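Fatty acyl CoA synthetase FADD13 (FATTY-ACYL-CoA SYNTHETASE) (Mycobacterium tuberculosis, PDB 3R44) belongs to the ANL superfamily of AMP-binding enzymes, as a fatty acyl-CoA synthetase with a large AMP-binding domain and a smaller C-terminal domain. Local coordinates at residues E166-T178 / P185-S197. Residues are numbered along the deposited sequence; the frame is centred on the assembly and turned at random. Where two conformers were deposited one is given.
Sequences ECGGDDNLFIMYT and PKGVVHTHESVHS. With HIS (histidine), chain B.
Strands 172-178 and 186-191 pair as an antiparallel hairpin, with Thr178–Lys186, Met176–Val188 and Phe174–His190 as hydrogen-bonded pairs, until a classic beta bulge sets Leu173 and Phe174 together against His190. The carbonyl His190 O takes both amides, Leu173 N at 2.8 Å and Phe174 N at 3.1 Å, the former in the carbonyl plane and the latter above it. At the far end Gly187 CA sits over the centre of the Tyr177 ring, 3.5 Å from its centroid, while Tyr177 OH is hydrogen-bonded to Asp113. On the other face of the sheet, with CG between backbone N and carbonyl carbon (chi1 72°), the Phe174 ring lies alongside His190, whose CB rests over its face, 3.5 Å from Phe174 CZ; the two rings meet obliquely, planes at 36°. Beyond the bulge the His192 ring is sandwiched between Gly168 CA and the Leu173 methyls, with Asp171 O at its edge. Its NE2 shares a water with Asn172 O, and its ND1 is hydrogen-bonded to Ile18 N. Thr191 and Ser194 form a capping box that starts helix 192-205: Ser194 N donates to Thr191 OG1 (3.0 Å) and Thr191 N to Ser194 OG. Since Glu193 N also binds Gly169 O (2.8 Å), and His192 N weakly Asp171 O, loop carbonyls and a threonine side chain meet the first-turn amides, tying the hairpin to the helix whose His192, Glu193 and His196 join Gly169 and Met15 to Ile18 around the bound histidine.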
ATOM      1  N   GLU A 166      -8.150  10.483  25.863  1.00 35.50           N
ATOM      2  CA  GLU A 166      -7.964  11.968  25.935  1.00 35.32           C
ATOM      3  C   GLU A 166      -6.894  12.433  24.943  1.00 31.32           C
ATOM      4  O   GLU A 166      -6.128  13.373  25.192  1.00 33.87           O
ATOM      5  CB  GLU A 166      -7.621  12.405  27.345  1.00 37.98           C
ATOM      6  CG  GLU A 166      -6.311  11.831  27.914  1.00 42.28           C
ATOM      7  CD  GLU A 166      -6.323  11.703  29.441  1.00 47.62           C
ATOM      8  OE1 GLU A 166      -7.376  11.317  30.029  1.00 48.71           O
ATOM      9  OE2 GLU A 166      -5.257  11.971  30.040  1.00 50.48           O
ATOM     10  N   CYS A 167      -6.837  11.706  23.840  1.00 26.39           N
ATOM     11  CA  CYS A 167      -5.889  11.966  22.784  0.80 24.49           C
ATOM     12  C   CYS A 167      -6.607  11.751  21.465  1.00 21.04           C
ATOM     13  O   CYS A 167      -7.684  11.134  21.410  1.00 19.02           O
ATOM     14  CB  CYS A 167      -4.731  11.018  22.886  0.80 24.74           C
ATOM     15  SG  CYS A 167      -5.335   9.388  22.928  0.80 31.08           S
ATOM     16  N   GLY A 168      -6.063  12.339  20.421  1.00 18.44           N
ATOM     17  CA  GLY A 168      -6.610  12.153  19.097  1.00 17.03           C
ATOM     18  C   GLY A 168      -6.181  13.272  18.198  1.00 16.15           C
ATOM     19  O   GLY A 168      -5.192  13.917  18.449  1.00 16.28           O
ATOM     20  N   GLY A 169      -6.902  13.496  17.123  1.00 13.51           N
ATOM     21  CA  GLY A 169      -6.536  14.572  16.209  1.00 15.98           C
ATOM     22  C   GLY A 169      -5.166  14.361  15.595  1.00 16.16           C
ATOM     23  O   GLY A 169      -4.881  13.318  15.015  1.00 15.12           O
ATOM     24  N   ASP A 170      -4.314  15.349  15.780  1.00 18.91           N
ATOM     25  CA  ASP A 170      -2.968  15.337  15.276  1.00 21.62           C
ATOM     26  C   ASP A 170      -2.013  14.482  16.121  1.00 19.08           C
ATOM     27  O   ASP A 170      -0.837  14.425  15.827  1.00 20.71           O
ATOM     28  CB  ASP A 170      -2.458  16.794  15.256  1.00 23.75           C
ATOM     29  CG  ASP A 170      -1.114  16.926  14.615  1.00 31.30           C
ATOM     30  OD1 ASP A 170      -0.931  16.324  13.532  1.00 38.85           O
ATOM     31  OD2 ASP A 170      -0.236  17.648  15.179  1.00 38.38           O
ATOM     32  N   ASP A 171      -2.486  13.823  17.173  1.00 17.52           N
ATOM     33  CA  ASP A 171      -1.662  12.856  17.862  1.00 15.58           C
ATOM     34  C   ASP A 171      -1.232  11.669  16.964  1.00 15.30           C
ATOM     35  O   ASP A 171      -2.031  11.132  16.191  1.00 13.57           O
ATOM     36  CB  ASP A 171      -2.365  12.349  19.123  1.00 15.06           C
ATOM     37  CG  ASP A 171      -2.500  13.436  20.180  1.00 20.03           C
ATOM     38  OD1 ASP A 171      -1.709  14.408  20.138  1.00 20.85           O
ATOM     39  OD2 ASP A 171      -3.383  13.291  21.030  1.00 18.49           O
ATOM     40  N   ASN A 172       0.028  11.261  17.095  1.00 14.67           N
ATOM     41  CA  ASN A 172       0.507  10.110  16.366  1.00 13.09           C
ATOM     42  C   ASN A 172      -0.294   8.877  16.648  1.00 11.77           C
ATOM     43  O   ASN A 172      -0.667   8.622  17.807  1.00 13.35           O
ATOM     44  CB  ASN A 172       1.943   9.747  16.670  1.00 13.94           C
ATOM     45  CG  ASN A 172       2.896  10.816  16.330  1.00 16.21           C
ATOM     46  OD1 ASN A 172       2.573  11.696  15.537  1.00 16.63           O
ATOM     47  ND2 ASN A 172       4.094  10.767  16.947  1.00 16.54           N
ATOM     48  N   LEU A 173      -0.489   8.079  15.605  1.00 10.92           N
ATOM     49  CA  LEU A 173      -1.263   6.852  15.673  1.00 11.58           C
ATOM     50  C   LEU A 173      -0.503   5.632  15.134  1.00 10.80           C
ATOM     51  O   LEU A 173      -0.646   4.530  15.658  1.00 10.80           O
ATOM     52  CB  LEU A 173      -2.592   6.998  14.887  1.00 11.04           C
ATOM     53  CG  LEU A 173      -3.511   5.762  14.790  1.00 13.32           C
ATOM     54  CD1 LEU A 173      -3.784   5.134  16.176  1.00 10.51           C
ATOM     55  CD2 LEU A 173      -4.831   6.019  14.067  1.00 14.88           C
ATOM     56  N   PHE A 174       0.163   5.764  14.006  1.00 11.45           N
ATOM     57  CA  PHE A 174       0.959   4.628  13.533  1.00 12.37           C
ATOM     58  C   PHE A 174       2.188   5.074  12.803  1.00 12.70           C
ATOM     59  O   PHE A 174       2.216   6.224  12.293  1.00 12.08           O
ATOM     60  CB  PHE A 174       0.130   3.558  12.810  1.00 14.96           C
ATOM     61  CG  PHE A 174      -0.374   3.940  11.459  1.00 13.24           C
ATOM     62  CD1 PHE A 174       0.426   3.748  10.342  1.00 17.88           C
ATOM     63  CD2 PHE A 174      -1.659   4.384  11.278  1.00 20.42           C
ATOM     64  CE1 PHE A 174      -0.018   4.100   9.029  1.00 19.46           C
ATOM     65  CE2 PHE A 174      -2.126   4.705   9.991  1.00 19.62           C
ATOM     66  CZ  PHE A 174      -1.312   4.546   8.862  1.00 18.96           C
ATOM     67  N   ILE A 175       3.175   4.172  12.739  1.00 11.89           N
ATOM     68  CA  ILE A 175       4.344   4.382  11.902  1.00 12.54           C
ATOM     69  C   ILE A 175       4.471   3.190  10.988  1.00 12.64           C
ATOM     70  O   ILE A 175       4.541   2.061  11.445  1.00 13.96           O
ATOM     71  CB  ILE A 175       5.652   4.525  12.700  1.00 13.45           C
ATOM     72  CG1 ILE A 175       5.596   5.601  13.773  1.00 13.40           C
ATOM     73  CG2 ILE A 175       6.802   4.875  11.764  1.00 14.63           C
ATOM     74  CD1 ILE A 175       6.604   5.454  14.897  1.00 16.84           C
ATOM     75  N   MET A 176       4.470   3.455   9.702  1.00 13.32           N
ATOM     76  CA  MET A 176       4.621   2.431   8.723  1.00 14.62           C
ATOM     77  C   MET A 176       5.877   2.664   7.908  1.00 14.97           C
ATOM     78  O   MET A 176       6.126   3.771   7.363  1.00 16.19           O
ATOM     79  CB  MET A 176       3.356   2.336   7.832  1.00 15.23           C
ATOM     80  CG  MET A 176       2.058   1.859   8.613  1.00 24.07           C
ATOM     81  SD  MET A 176       1.008   0.751   7.627  1.00 39.46           S
ATOM     82  CE  MET A 176       1.876   0.848   6.123  1.00 20.01           C
ATOM     83  N   TYR A 177       6.699   1.637   7.798  1.00 13.88           N
ATOM     84  CA  TYR A 177       8.007   1.806   7.101  1.00 16.54           C
ATOM     85  C   TYR A 177       7.926   1.645   5.557  1.00 20.79           C
ATOM     86  O   TYR A 177       7.244   0.766   5.049  1.00 18.83           O
ATOM     87  CB  TYR A 177       9.086   0.924   7.781  1.00 16.74           C
ATOM     88  CG  TYR A 177       9.549   1.616   9.026  1.00 17.14           C
ATOM     89  CD1 TYR A 177       8.732   1.650  10.161  1.00 16.73           C
ATOM     90  CD2 TYR A 177      10.731   2.313   9.041  1.00 15.01           C
ATOM     91  CE1 TYR A 177       9.107   2.311  11.289  1.00 15.68           C
ATOM     92  CE2 TYR A 177      11.148   2.976  10.202  1.00 16.57           C
ATOM     93  CZ  TYR A 177      10.319   2.985  11.313  1.00 16.28           C
ATOM     94  OH  TYR A 177      10.703   3.661  12.431  1.00 17.49           O
ATOM     95  N   THR A 178       8.578   2.536   4.818  1.00 23.52           N
ATOM     96  CA  THR A 178       8.588   2.475   3.343  1.00 27.13           C
ATOM     97  C   THR A 178      10.034   2.668   2.852  1.00 29.79           C
ATOM     98  O   THR A 178      10.811   3.449   3.455  1.00 30.19           O
ATOM     99  CB  THR A 178       7.653   3.566   2.728  1.00 27.40           C
ATOM    100  OG1 THR A 178       7.452   3.319   1.318  1.00 30.19           O
ATOM    101  CG2 THR A 178       8.238   4.954   2.928  1.00 25.68           C
ATOM    102  N   PRO A 185      14.734   1.770   5.290  1.00 32.38           N
ATOM    103  CA  PRO A 185      13.444   2.455   5.149  1.00 29.99           C
ATOM    104  C   PRO A 185      13.296   3.779   5.990  1.00 27.41           C
ATOM    105  O   PRO A 185      14.153   4.069   6.823  1.00 25.51           O
ATOM    106  CB  PRO A 185      12.438   1.357   5.569  1.00 30.06           C
ATOM    107  CG  PRO A 185      13.153   0.572   6.616  1.00 31.61           C
ATOM    108  CD  PRO A 185      14.599   0.517   6.058  1.00 33.36           C
ATOM    109  N   LYS A 186      12.280   4.599   5.701  1.00 24.11           N
ATOM    110  CA  LYS A 186      11.873   5.700   6.574  1.00 23.06           C
ATOM    111  C   LYS A 186      10.530   5.343   7.150  1.00 18.70           C
ATOM    112  O   LYS A 186       9.687   4.716   6.483  1.00 16.94           O
ATOM    113  CB  LYS A 186      11.674   7.024   5.828  1.00 24.67           C
ATOM    114  CG  LYS A 186      12.843   7.538   5.086  1.00 30.53           C
ATOM    115  CD  LYS A 186      12.416   8.756   4.254  1.00 33.88           C
ATOM    116  CE  LYS A 186      11.722   8.337   2.929  1.00 37.37           C
ATOM    117  NZ  LYS A 186      12.627   7.572   2.016  1.00 38.09           N
ATOM    118  N   GLY A 187      10.311   5.769   8.384  1.00 15.50           N
ATOM    119  CA  GLY A 187       9.044   5.545   9.035  1.00 14.87           C
ATOM    120  C   GLY A 187       8.090   6.637   8.763  1.00 14.66           C
ATOM    121  O   GLY A 187       8.349   7.806   9.083  1.00 15.19           O
ATOM    122  N   VAL A 188       6.971   6.271   8.171  1.00 12.07           N
ATOM    123  CA  VAL A 188       5.931   7.231   7.817  1.00 12.83           C
ATOM    124  C   VAL A 188       4.930   7.372   8.995  1.00 12.36           C
ATOM    125  O   VAL A 188       4.292   6.378   9.371  1.00 12.97           O
ATOM    126  CB  VAL A 188       5.200   6.767   6.567  1.00 12.77           C
ATOM    127  CG1 VAL A 188       4.025   7.722   6.237  1.00 13.29           C
ATOM    128  CG2 VAL A 188       6.178   6.663   5.389  1.00 14.30           C
ATOM    129  N   VAL A 189       4.844   8.560   9.613  1.00 11.26           N
ATOM    130  CA  VAL A 189       4.018   8.779  10.800  1.00 11.46           C
ATOM    131  C   VAL A 189       2.634   9.248  10.385  1.00 11.46           C
ATOM    132  O   VAL A 189       2.513  10.291   9.756  1.00 11.79           O
ATOM    133  CB  VAL A 189       4.633   9.824  11.791  1.00 12.67           C
ATOM    134  CG1 VAL A 189       3.717   9.982  13.047  1.00 14.73           C
ATOM    135  CG2 VAL A 189       6.098   9.400  12.138  1.00 13.07           C
ATOM    136  N   HIS A 190       1.613   8.466  10.701  1.00 10.26           N
ATOM    137  CA  HIS A 190       0.218   8.903  10.548  1.00 11.34           C
ATOM    138  C   HIS A 190      -0.443   9.166  11.902  1.00 12.39           C
ATOM    139  O   HIS A 190      -0.033   8.652  12.917  1.00 12.35           O
ATOM    140  CB  HIS A 190      -0.592   7.918   9.690  1.00 10.14           C
ATOM    141  CG  HIS A 190      -0.305   8.044   8.224  1.00 12.60           C
ATOM    142  ND1 HIS A 190      -0.778   9.097   7.466  1.00 15.38           N
ATOM    143  CD2 HIS A 190       0.509   7.326   7.403  1.00 12.64           C
ATOM    144  CE1 HIS A 190      -0.284   9.009   6.248  1.00 14.84           C
ATOM    145  NE2 HIS A 190       0.491   7.937   6.177  1.00 13.97           N
ATOM    146  N   THR A 191      -1.495   9.957  11.865  1.00 13.35           N
ATOM    147  CA  THR A 191      -2.186  10.434  13.036  1.00 12.71           C
ATOM    148  C   THR A 191      -3.662   9.987  12.964  1.00 11.56           C
ATOM    149  O   THR A 191      -4.116   9.333  11.981  1.00 12.57           O
ATOM    150  CB  THR A 191      -2.155  11.957  13.083  1.00 13.90           C
ATOM    151  OG1 THR A 191      -2.813  12.459  11.892  1.00 15.33           O
ATOM    152  CG2 THR A 191      -0.674  12.484  13.249  1.00 14.23           C
ATOM    153  N   HIS A 192      -4.388  10.228  14.060  1.00 10.95           N
ATOM    154  CA  HIS A 192      -5.803   9.913  14.094  1.00 11.92           C
ATOM    155  C   HIS A 192      -6.464  10.739  12.958  1.00 12.76           C
ATOM    156  O   HIS A 192      -7.333  10.254  12.249  1.00 13.69           O
ATOM    157  CB  HIS A 192      -6.459  10.239  15.434  1.00 11.00           C
ATOM    158  CG  HIS A 192      -6.005   9.362  16.563  1.00 14.05           C
ATOM    159  ND1 HIS A 192      -6.768   8.332  17.079  1.00 11.77           N
ATOM    160  CD2 HIS A 192      -4.797   9.266  17.163  1.00 14.52           C
ATOM    161  CE1 HIS A 192      -6.073   7.695  18.008  1.00 15.78           C
ATOM    162  NE2 HIS A 192      -4.886   8.270  18.114  1.00 12.06           N
ATOM    163  N   GLU A 193      -6.046  11.977  12.793  1.00 13.17           N
ATOM    164  CA  GLU A 193      -6.600  12.845  11.763  1.00 15.54           C
ATOM    165  C   GLU A 193      -6.332  12.333  10.366  1.00 15.16           C
ATOM    166  O   GLU A 193      -7.232  12.357   9.545  1.00 13.77           O
ATOM    167  CB  GLU A 193      -6.058  14.277  11.888  1.00 17.42           C
ATOM    168  CG  GLU A 193      -6.343  15.186  10.684  1.00 22.92           C
ATOM    169  CD  GLU A 193      -5.820  16.622  10.905  1.00 31.02           C
ATOM    170  OE1 GLU A 193      -4.596  16.829  10.797  1.00 36.24           O
ATOM    171  OE2 GLU A 193      -6.605  17.533  11.237  1.00 35.04           O
ATOM    172  N   SER A 194      -5.091  11.919  10.072  1.00 14.10           N
ATOM    173  CA  SER A 194      -4.793  11.459   8.701  1.00 13.12           C
ATOM    174  C   SER A 194      -5.495  10.173   8.335  1.00 13.30           C
ATOM    175  O   SER A 194      -5.971   9.990   7.245  1.00 11.25           O
ATOM    176  CB  SER A 194      -3.253  11.510   8.428  1.00 14.05           C
ATOM    177  OG  SER A 194      -2.514  10.569   9.222  1.00 14.86           O
ATOM    178  N   VAL A 195      -5.590   9.271   9.295  1.00 13.30           N
ATOM    179  CA  VAL A 195      -6.230   8.013   9.137  1.00 14.70           C
ATOM    180  C   VAL A 195      -7.734   8.226   8.926  1.00 13.48           C
ATOM    181  O   VAL A 195      -8.367   7.628   8.040  1.00 14.41           O
ATOM    182  CB  VAL A 195      -5.930   7.163  10.449  1.00 15.04           C
ATOM    183  CG1 VAL A 195      -6.844   6.040  10.649  1.00 16.95           C
ATOM    184  CG2 VAL A 195      -4.470   6.702  10.423  1.00 19.99           C
ATOM    185  N   HIS A 196      -8.309   9.070   9.762  1.00 13.97           N
ATOM    186  CA  HIS A 196      -9.719   9.409   9.618  1.00 14.22           C
ATOM    187  C   HIS A 196      -9.980  10.042   8.240  1.00 13.54           C
ATOM    188  O   HIS A 196     -10.969   9.724   7.583  1.00 14.52           O
ATOM    189  CB  HIS A 196     -10.144  10.358  10.712  1.00 14.31           C
ATOM    190  CG  HIS A 196     -11.480  10.991  10.474  1.00 21.39           C
ATOM    191  ND1 HIS A 196     -11.619  12.278   9.988  1.00 24.90           N
ATOM    192  CD2 HIS A 196     -12.730  10.491  10.608  1.00 23.19           C
ATOM    193  CE1 HIS A 196     -12.911  12.547   9.859  1.00 29.04           C
ATOM    194  NE2 HIS A 196     -13.606  11.486  10.246  1.00 25.80           N
ATOM    195  N   SER A 197      -9.097  10.939   7.824  1.00 13.72           N
ATOM    196  CA  SER A 197      -9.279  11.611   6.531  0.50 14.60           C
ATOM    197  C   SER A 197      -9.205  10.622   5.379  1.00 14.93           C
ATOM    198  O   SER A 197      -9.987  10.691   4.444  1.00 15.15           O
ATOM    199  CB  SER A 197      -8.254  12.712   6.371  0.50 15.61           C
ATOM    200  OG  SER A 197      -8.589  13.784   7.237  0.50 16.43           O
TER
HETATM  201  N   HIS B 504     -11.917  15.912  11.983  1.00 43.40           N
HETATM  202  CA  HIS B 504     -11.447  14.898  12.957  1.00 41.21           C
HETATM  203  C   HIS B 504     -10.037  14.464  12.623  1.00 42.49           C
HETATM  204  O   HIS B 504      -9.069  14.563  13.382  1.00 42.23           O
HETATM  205  CB  HIS B 504     -12.432  13.710  12.949  1.00 41.03           C
HETATM  206  CG  HIS B 504     -11.891  12.435  13.509  1.00 34.26           C
HETATM  207  ND1 HIS B 504     -12.728  11.446  13.997  1.00 29.97           N
HETATM  208  CD2 HIS B 504     -10.617  11.971  13.661  1.00 28.87           C
HETATM  209  CE1 HIS B 504     -11.988  10.425  14.416  1.00 26.81           C
HETATM  210  NE2 HIS B 504     -10.710  10.714  14.212  1.00 25.01           N
HETATM  211  OXT HIS B 504      -9.825  13.974  11.517  1.00 44.43           O
HETATM  212  O   HOH W   1      -2.520  15.022  11.087  1.00 15.68           O
HETATM  213  O   HOH W   2      -2.582   7.148  19.158  1.00  4.48           O